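Local coordinates for protein alkaline serine protease (Pseudoalteromonas sp., PDB 1Y9Z) that probably cleaves peptide bonds as a cold-adapted, subtilisin-like serine protease whose alpha/beta catalytic domain carries an inserted beta-barrel domain, at residues A[230-235]-A[317-322]; A[257-262]-A[276-281]; A[307-312]-A[336-341]. All blocks are in the same frame, centred on the assembly; numbering follows the deposited sequence.

Interaction 1: A[230-235]-A[317-322]; sequences GVVPHN and LQNPFL
Within the mixed sheet that appears to form the inserted beta-barrel domain, 230-235 and 317-322 run roughly parallel, V232 and N235 facing N319 to L322, joined by one direct backbone bond and by water. The direct bond is L322 N to N235 O, 2.8 Å. Around and before this bond, three waters bridge the two segments. One links P233 O to N319 ND2. The second joins N235 N to P320 O, with a weak bond to N319 ND2 as well, and the third bridges N235 OD1 and N319 O while lying over the centre of one F321 ring face. N319 holds CG anti to its backbone N (chi1 173°), which sets CG 3.7 Å from V232 CG1; ND2 comes closer still, 3.2 Å from V232 CG1, the two side chains crossing at about a right angle. The other V232 branch, CG2, sits 4.0 Å from both L317 CD1 and L317 CD2, and L317 CD1 also meets G230 O at 3.7 Å. An alanine in place of L317 would probably open a gap beside V232 CG2 and the G230 backbone, which would lose the leucine methyls packed against them. At the far end L322 CD2 packs on H234 CB at 3.7 Å. Strand 333-336 flanks 230-235 through backbone bonds of V232 to S335 and H234 to S333, helix 291-300 packs on P320 and L322, and strand 214-221 touches V231 and P233.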
loop_
_atom_site.group_PDB
_atom_site.type_symbol
_atom_site.label_atom_id
_atom_site.label_comp_id
_atom_site.label_asym_id
_atom_site.label_seq_id
_atom_site.Cartn_x
_atom_site.Cartn_y
_atom_site.Cartn_z
ATOM N N GLY A 230 -7.583 11.863 -0.469
ATOM C CA GLY A 230 -7.671 10.464 -0.106
ATOM C C GLY A 230 -9.088 10.121 0.306
ATOM O O GLY A 230 -9.517 10.450 1.409
ATOM N N VAL A 231 -9.825 9.477 -0.592
ATOM C CA VAL A 231 -11.200 9.072 -0.319
ATOM C C VAL A 231 -11.279 7.578 -0.598
ATOM O O VAL A 231 -11.134 7.138 -1.737
ATOM C CB VAL A 231 -12.205 9.815 -1.224
ATOM C CG1 VAL A 231 -13.627 9.428 -0.849
ATOM C CG2 VAL A 231 -12.008 11.319 -1.089
ATOM N N VAL A 232 -11.501 6.797 0.450
ATOM C CA VAL A 232 -11.548 5.352 0.313
ATOM C C VAL A 232 -12.955 4.773 0.277
ATOM O O VAL A 232 -13.756 5.020 1.177
ATOM C CB VAL A 232 -10.781 4.683 1.474
ATOM C CG1 VAL A 232 -10.809 3.172 1.326
ATOM C CG2 VAL A 232 -9.354 5.197 1.512
ATOM N N PRO A 233 -13.282 4.005 -0.776
ATOM C CA PRO A 233 -14.621 3.416 -0.849
ATOM C C PRO A 233 -14.700 2.328 0.223
ATOM O O PRO A 233 -13.793 1.503 0.339
ATOM C CB PRO A 233 -14.675 2.860 -2.271
ATOM C CG PRO A 233 -13.254 2.480 -2.537
ATOM C CD PRO A 233 -12.470 3.637 -1.952
ATOM N N HIS A 234 -15.767 2.330 1.015
ATOM C CA HIS A 234 -15.894 1.338 2.079
ATOM C C HIS A 234 -15.801 -0.102 1.606
ATOM O O HIS A 234 -16.570 -0.539 0.747
ATOM C CB HIS A 234 -17.208 1.509 2.845
ATOM C CG HIS A 234 -17.090 2.347 4.080
ATOM N ND1 HIS A 234 -15.934 2.422 4.825
ATOM C CD2 HIS A 234 -18.006 3.100 4.733
ATOM C CE1 HIS A 234 -16.143 3.187 5.882
ATOM N NE2 HIS A 234 -17.392 3.611 5.850
ATOM N N ASN A 235 -14.851 -0.837 2.178
ATOM C CA ASN A 235 -14.664 -2.242 1.850
ATOM C C ASN A 235 -15.751 -2.995 2.613
ATOM O O ASN A 235 -15.509 -3.537 3.692
ATOM C CB ASN A 235 -13.277 -2.707 2.304
ATOM C CG ASN A 235 -12.961 -4.124 1.865
ATOM O OD1 ASN A 235 -11.928 -4.683 2.238
ATOM N ND2 ASN A 235 -13.842 -4.710 1.066
ATOM N N LEU A 317 -5.341 8.084 7.287
ATOM C CA LEU A 317 -6.339 7.544 6.375
ATOM C C LEU A 317 -6.511 6.045 6.605
ATOM O O LEU A 317 -5.548 5.275 6.523
ATOM C CB LEU A 317 -5.930 7.804 4.923
ATOM C CG LEU A 317 -6.913 7.338 3.846
ATOM C CD1 LEU A 317 -8.233 8.084 3.987
ATOM C CD2 LEU A 317 -6.308 7.589 2.475
ATOM N N GLN A 318 -7.738 5.632 6.901
ATOM C CA GLN A 318 -8.019 4.224 7.148
ATOM C C GLN A 318 -8.863 3.595 6.041
ATOM O O GLN A 318 -9.727 4.248 5.452
ATOM C CB GLN A 318 -8.742 4.057 8.489
ATOM C CG GLN A 318 -8.075 4.756 9.673
ATOM C CD GLN A 318 -6.648 4.293 9.915
ATOM O OE1 GLN A 318 -6.362 3.095 9.917
ATOM N NE2 GLN A 318 -5.746 5.246 10.137
ATOM N N ASN A 319 -8.594 2.322 5.767
ATOM C CA ASN A 319 -9.312 1.543 4.758
ATOM C C ASN A 319 -9.740 0.273 5.495
ATOM O O ASN A 319 -9.275 -0.823 5.191
ATOM C CB ASN A 319 -8.366 1.192 3.601
ATOM C CG ASN A 319 -8.992 0.246 2.586
ATOM O OD1 ASN A 319 -8.282 -0.477 1.881
ATOM N ND2 ASN A 319 -10.314 0.252 2.498
ATOM N N PRO A 320 -10.645 0.410 6.475
ATOM C CA PRO A 320 -11.120 -0.729 7.262
ATOM C C PRO A 320 -12.192 -1.587 6.618
ATOM O O PRO A 320 -12.810 -1.200 5.627
ATOM C CB PRO A 320 -11.635 -0.061 8.524
ATOM C CG PRO A 320 -12.306 1.158 7.964
ATOM C CD PRO A 320 -11.307 1.656 6.912
ATOM N N PHE A 321 -12.405 -2.764 7.194
ATOM C CA PHE A 321 -13.440 -3.657 6.709
ATOM C C PHE A 321 -14.759 -3.160 7.282
ATOM O O PHE A 321 -14.878 -2.953 8.492
ATOM C CB PHE A 321 -13.211 -5.093 7.190
ATOM C CG PHE A 321 -12.075 -5.793 6.508
ATOM C CD1 PHE A 321 -10.843 -5.927 7.138
ATOM C CD2 PHE A 321 -12.238 -6.326 5.234
ATOM C CE1 PHE A 321 -9.787 -6.584 6.508
ATOM C CE2 PHE A 321 -11.191 -6.985 4.594
ATOM C CZ PHE A 321 -9.963 -7.114 5.233
ATOM N N LEU A 322 -15.737 -2.939 6.413
ATOM C CA LEU A 322 -17.053 -2.511 6.863
ATOM C C LEU A 322 -17.863 -3.792 6.976
ATOM O O LEU A 322 -18.500 -4.226 6.013
ATOM C CB LEU A 322 -17.707 -1.562 5.852
ATOM C CG LEU A 322 -19.167 -1.184 6.145
ATOM C CD1 LEU A 322 -19.285 -0.543 7.521
ATOM C CD2 LEU A 322 -19.672 -0.234 5.069
HETATM O O HOH W 1 -11.735 -0.253 0.090
HETATM O O HOH W 2 -12.842 0.614 3.693
HETATM O O HOH W 3 -10.026 -3.358 4.151
#

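Interaction 2: A[257-262]-A[276-281]; sequences LAECTV and ICLVER
L257 carries CG anti to its backbone N (chi1 -175°), and a chi2 of 64° then turns CD1 toward the neighbouring strand, where it rests 3.8 Å from I276 CG2, the two side chains crossing at about a right angle. E259 likewise has CG anti to its backbone N, placing CG 3.5 Å from L278 O with the chain extended beyond. Three short backbone bonds of 2.7 to 2.8 Å join the strands: A258 N to I276 O, L278 N to A258 O and C260 N to L278 O. L278 O also receives a CA-H contact from E259 CA at 3.1 Å. This is a parallel strand pair in the sheet of the inserted domain, the short segments twisted by -33°. One face carries L257, E259, I276 and L278; the other carries A258, C260, C277 and V279. On the latter, C260 CB packs 4.1 Å from C277 SG, yet the two cysteines belong to separate disulfides, C260 with C269 and C277 with C298. Toward V262 a water takes the place of a direct bond, donating to C260 O and E259 OE2 and accepting from E280 N. The E259 carboxylate has further partners in Y309 and K345. V262 CG2 lies against E280 O and CB.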
loop_
_atom_site.group_PDB
_atom_site.type_symbol
_atom_site.label_atom_id
_atom_site.label_comp_id
_atom_site.label_asym_id
_atom_site.label_seq_id
_atom_site.Cartn_x
_atom_site.Cartn_y
_atom_site.Cartn_z
ATOM N N LEU A 257 -24.741 18.517 3.014
ATOM C CA LEU A 257 -23.852 17.894 3.986
ATOM C C LEU A 257 -24.318 18.180 5.409
ATOM O O LEU A 257 -24.525 19.334 5.787
ATOM C CB LEU A 257 -22.421 18.410 3.804
ATOM C CG LEU A 257 -21.351 17.762 4.689
ATOM C CD1 LEU A 257 -21.224 16.284 4.343
ATOM C CD2 LEU A 257 -20.022 18.473 4.488
ATOM N N ALA A 258 -24.490 17.117 6.188
ATOM C CA ALA A 258 -24.917 17.233 7.577
ATOM C C ALA A 258 -24.077 16.268 8.403
ATOM O O ALA A 258 -23.779 15.160 7.958
ATOM C CB ALA A 258 -26.393 16.886 7.703
ATOM N N GLU A 259 -23.692 16.686 9.602
ATOM C CA GLU A 259 -22.875 15.835 10.455
ATOM C C GLU A 259 -23.617 15.259 11.648
ATOM O O GLU A 259 -24.422 15.937 12.290
ATOM C CB GLU A 259 -21.642 16.601 10.945
ATOM C CG GLU A 259 -20.917 15.920 12.102
ATOM C CD GLU A 259 -19.557 16.521 12.384
ATOM O OE1 GLU A 259 -19.433 17.763 12.374
ATOM O OE2 GLU A 259 -18.608 15.745 12.628
ATOM N N CYS A 260 -23.341 13.993 11.933
ATOM C CA CYS A 260 -23.945 13.316 13.066
ATOM C C CYS A 260 -22.972 13.499 14.224
ATOM O O CYS A 260 -21.950 12.817 14.297
ATOM C CB CYS A 260 -24.122 11.827 12.775
ATOM S SG CYS A 260 -24.973 10.933 14.112
ATOM N N THR A 261 -23.287 14.433 15.117
ATOM C CA THR A 261 -22.429 14.714 16.260
ATOM C C THR A 261 -22.251 13.496 17.158
ATOM O O THR A 261 -23.213 12.792 17.466
ATOM C CB THR A 261 -22.991 15.878 17.102
ATOM O OG1 THR A 261 -23.055 17.062 16.296
ATOM C CG2 THR A 261 -22.103 16.143 18.310
ATOM N N VAL A 262 -21.012 13.255 17.571
ATOM C CA VAL A 262 -20.698 12.130 18.439
ATOM C C VAL A 262 -20.514 12.618 19.871
ATOM O O VAL A 262 -19.667 13.468 20.144
ATOM C CB VAL A 262 -19.408 11.414 17.985
ATOM C CG1 VAL A 262 -19.086 10.268 18.934
ATOM C CG2 VAL A 262 -19.575 10.898 16.565
ATOM N N ILE A 276 -26.143 14.139 2.994
ATOM C CA ILE A 276 -24.895 13.386 2.954
ATOM C C ILE A 276 -24.463 13.486 4.408
ATOM O O ILE A 276 -24.263 14.581 4.935
ATOM C CB ILE A 276 -23.838 14.045 2.042
ATOM C CG1 ILE A 276 -24.294 13.975 0.582
ATOM C CG2 ILE A 276 -22.494 13.345 2.215
ATOM C CD1 ILE A 276 -24.560 12.565 0.079
ATOM N N CYS A 277 -24.333 12.336 5.054
ATOM C CA CYS A 277 -24.001 12.273 6.466
ATOM C C CYS A 277 -22.521 12.126 6.792
ATOM O O CYS A 277 -21.895 11.116 6.469
ATOM C CB CYS A 277 -24.794 11.125 7.075
ATOM S SG CYS A 277 -24.795 10.914 8.880
ATOM N N LEU A 278 -21.979 13.154 7.437
ATOM C CA LEU A 278 -20.583 13.172 7.860
ATOM C C LEU A 278 -20.570 12.679 9.302
ATOM O O LEU A 278 -21.371 13.127 10.123
ATOM C CB LEU A 278 -20.029 14.597 7.798
ATOM C CG LEU A 278 -18.573 14.817 8.221
ATOM C CD1 LEU A 278 -17.637 14.148 7.222
ATOM C CD2 LEU A 278 -18.287 16.308 8.292
ATOM N N VAL A 279 -19.673 11.752 9.616
ATOM C CA VAL A 279 -19.604 11.225 10.972
ATOM C C VAL A 279 -18.200 10.787 11.364
ATOM O O VAL A 279 -17.473 10.186 10.570
ATOM C CB VAL A 279 -20.571 10.029 11.153
ATOM C CG1 VAL A 279 -20.193 8.899 10.206
ATOM C CG2 VAL A 279 -20.547 9.554 12.599
ATOM N N GLU A 280 -17.822 11.104 12.596
ATOM C CA GLU A 280 -16.514 10.728 13.103
ATOM C C GLU A 280 -16.549 9.244 13.434
ATOM O O GLU A 280 -17.543 8.737 13.957
ATOM C CB GLU A 280 -16.179 11.532 14.362
ATOM C CG GLU A 280 -14.810 11.224 14.948
ATOM C CD GLU A 280 -14.561 11.957 16.250
ATOM O OE1 GLU A 280 -15.317 11.721 17.214
ATOM O OE2 GLU A 280 -13.614 12.769 16.310
ATOM N N ARG A 281 -15.468 8.547 13.114
ATOM C CA ARG A 281 -15.377 7.121 13.389
ATOM C C ARG A 281 -15.313 6.866 14.894
ATOM O O ARG A 281 -14.546 7.510 15.609
ATOM C CB ARG A 281 -14.131 6.537 12.712
ATOM C CG ARG A 281 -13.845 5.086 13.072
ATOM C CD ARG A 281 -12.630 4.554 12.324
ATOM N NE ARG A 281 -12.870 4.498 10.884
ATOM C CZ ARG A 281 -12.188 5.186 9.974
ATOM N NH1 ARG A 281 -11.202 5.997 10.336
ATOM N NH2 ARG A 281 -12.502 5.070 8.691
HETATM O O HOH W 4 -19.121 13.356 13.967
#

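Interaction 3: A[307-312]-A[336-341]; sequences IVYSNS and VDRATG
Y309 and R338 carry this contact, in which the end of strand 305-309 meets the start of helix 338-345. Y309 CB rests against both V336 CG2 (3.6 Å) and G341 CA (3.5 Å). With CG lying between the backbone N and the carbonyl carbon (chi1 65°), the ring is brought against the first turn of the helix, where G341 C lies over one ring face, offset toward the rim. A CB at G341 would collide with Y309 CG, so the absence of a side chain there lets the aromatic ring approach. R338 is extended from CG to NE, its CB and CG near S310 O and its NE near S312 N. Its NH1 donates to a lone pair of S310 O at 3.0 Å, with the oxygen in the guanidinium plane, and S312 N sits 3.6 Å above one face of that group. The tyrosine and guanidinium planes are 26° apart.

Behind these side chains the backbones form a single parallel bridge between Y309 and V336: V336 N donates to V308 O at 2.9 Å, and S310 N to V336 O at 3.1 Å. Directly after the bridge D337 takes the N-cap position. Its OD2 accepts from T340 N at 2.8 Å and, from above the carboxylate plane, from T340 OG1. This fixes the first helical turn, which carries both R338 and G341.

Farther out, a hydrogen bond from E259 OE2 holds the Y309 hydroxyl in place, G316 O binds S310 OG, and E280 OE2 forms a salt bridge with R338 NH1. E280 probably balances the arginine charge beside the tyrosine ring, while S310 O accepts a second hydrogen bond from NH1, and the helix start would probably stabilise the ionised D337.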
loop_
_atom_site.group_PDB
_atom_site.type_symbol
_atom_site.label_atom_id
_atom_site.label_comp_id
_atom_site.label_asym_id
_atom_site.label_seq_id
_atom_site.Cartn_x
_atom_site.Cartn_y
_atom_site.Cartn_z
ATOM N N ILE A 307 -20.021 9.668 4.919
ATOM C CA ILE A 307 -18.600 9.985 4.957
ATOM C C ILE A 307 -18.095 9.838 6.385
ATOM O O ILE A 307 -18.449 10.629 7.259
ATOM C CB ILE A 307 -18.318 11.428 4.509
ATOM C CG1 ILE A 307 -18.828 11.648 3.084
ATOM C CG2 ILE A 307 -16.821 11.703 4.582
ATOM C CD1 ILE A 307 -18.748 13.093 2.629
ATOM N N VAL A 308 -17.272 8.822 6.618
ATOM C CA VAL A 308 -16.710 8.574 7.939
ATOM C C VAL A 308 -15.292 9.124 7.988
ATOM O O VAL A 308 -14.478 8.816 7.116
ATOM C CB VAL A 308 -16.654 7.062 8.245
ATOM C CG1 VAL A 308 -16.002 6.827 9.601
ATOM C CG2 VAL A 308 -18.053 6.471 8.215
ATOM N N TYR A 309 -14.991 9.947 8.990
ATOM C CA TYR A 309 -13.643 10.482 9.110
ATOM C C TYR A 309 -12.954 9.968 10.368
ATOM O O TYR A 309 -13.599 9.673 11.374
ATOM C CB TYR A 309 -13.632 12.021 9.067
ATOM C CG TYR A 309 -14.321 12.748 10.203
ATOM C CD1 TYR A 309 -15.705 12.921 10.216
ATOM C CD2 TYR A 309 -13.577 13.323 11.235
ATOM C CE1 TYR A 309 -16.332 13.657 11.226
ATOM C CE2 TYR A 309 -14.192 14.058 12.248
ATOM C CZ TYR A 309 -15.568 14.223 12.235
ATOM O OH TYR A 309 -16.178 14.966 13.223
ATOM N N SER A 310 -11.636 9.848 10.286
ATOM C CA SER A 310 -10.827 9.337 11.386
ATOM C C SER A 310 -10.944 10.092 12.701
ATOM O O SER A 310 -11.110 11.313 12.725
ATOM C CB SER A 310 -9.356 9.299 10.967
ATOM O OG SER A 310 -9.176 8.486 9.821
ATOM N N ASN A 311 -10.848 9.346 13.796
ATOM C CA ASN A 311 -10.898 9.927 15.130
ATOM C C ASN A 311 -9.464 10.259 15.540
ATOM O O ASN A 311 -8.518 9.947 14.815
ATOM C CB ASN A 311 -11.522 8.942 16.124
ATOM C CG ASN A 311 -10.914 7.556 16.036
ATOM O OD1 ASN A 311 -9.697 7.389 16.133
ATOM N ND2 ASN A 311 -11.762 6.551 15.857
ATOM N N SER A 312 -9.303 10.883 16.702
ATOM C CA SER A 312 -7.982 11.275 17.187
ATOM C C SER A 312 -7.039 10.113 17.506
ATOM O O SER A 312 -5.820 10.282 17.487
ATOM C CB SER A 312 -8.125 12.168 18.423
ATOM O OG SER A 312 -8.782 11.479 19.470
ATOM N N VAL A 336 -12.377 8.871 5.090
ATOM C CA VAL A 336 -11.379 9.916 4.872
ATOM C C VAL A 336 -10.606 10.133 6.173
ATOM O O VAL A 336 -11.080 9.752 7.246
ATOM C CB VAL A 336 -12.030 11.262 4.444
ATOM C CG1 VAL A 336 -12.779 11.091 3.127
ATOM C CG2 VAL A 336 -12.971 11.758 5.530
ATOM N N ASP A 337 -9.425 10.740 6.087
ATOM C CA ASP A 337 -8.632 10.968 7.291
ATOM C C ASP A 337 -9.227 12.092 8.134
ATOM O O ASP A 337 -10.157 12.776 7.701
ATOM C CB ASP A 337 -7.156 11.233 6.936
ATOM C CG ASP A 337 -6.940 12.527 6.176
ATOM O OD1 ASP A 337 -5.853 12.670 5.575
ATOM O OD2 ASP A 337 -7.827 13.402 6.189
ATOM N N ARG A 338 -8.703 12.278 9.341
ATOM C CA ARG A 338 -9.242 13.297 10.237
ATOM C C ARG A 338 -9.156 14.723 9.715
ATOM O O ARG A 338 -10.116 15.486 9.836
ATOM C CB ARG A 338 -8.568 13.210 11.608
ATOM C CG ARG A 338 -9.235 14.092 12.653
ATOM C CD ARG A 338 -8.702 13.817 14.047
ATOM N NE ARG A 338 -9.427 14.576 15.064
ATOM C CZ ARG A 338 -10.702 14.376 15.385
ATOM N NH1 ARG A 338 -11.408 13.435 14.772
ATOM N NH2 ARG A 338 -11.275 15.119 16.323
ATOM N N ALA A 339 -8.017 15.091 9.140
ATOM C CA ALA A 339 -7.841 16.440 8.616
ATOM C C ALA A 339 -8.925 16.758 7.593
ATOM O O ALA A 339 -9.515 17.839 7.609
ATOM C CB ALA A 339 -6.465 16.581 7.981
ATOM N N THR A 340 -9.183 15.806 6.704
ATOM C CA THR A 340 -10.197 15.982 5.675
ATOM C C THR A 340 -11.590 16.073 6.296
ATOM O O THR A 340 -12.411 16.885 5.872
ATOM C CB THR A 340 -10.150 14.821 4.664
ATOM O OG1 THR A 340 -8.868 14.809 4.023
ATOM C CG2 THR A 340 -11.233 14.983 3.608
ATOM N N GLY A 341 -11.848 15.246 7.304
ATOM C CA GLY A 341 -13.142 15.267 7.962
ATOM C C GLY A 341 -13.406 16.595 8.649
ATOM O O GLY A 341 -14.536 17.087 8.650
#

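In the fold
All three contacts are mostly buried and belong to the same mixed sheet. Interactions 2 and 3 hold neighbouring strands, 275-280 and 305-309, and are tied by the polar pairs E259–Y309 and E280–R338; interaction 1 meets interaction 3 by packing instead, with L317 CD1 against V336 and D337. R281 packs on Q318 and P320, joining interactions 1 and 2. The chemistry shifts with place. Interaction 2, farthest from the centre of the chain, is mainly direct strand pairing; interaction 3 adds charge and helix capping to one strand bridge and apolar packing; interaction 1, nearest that centre, bridges its two segments mainly by water, with the side chain of F321 about 12 Å from the bound phenylmethanesulfonic acid.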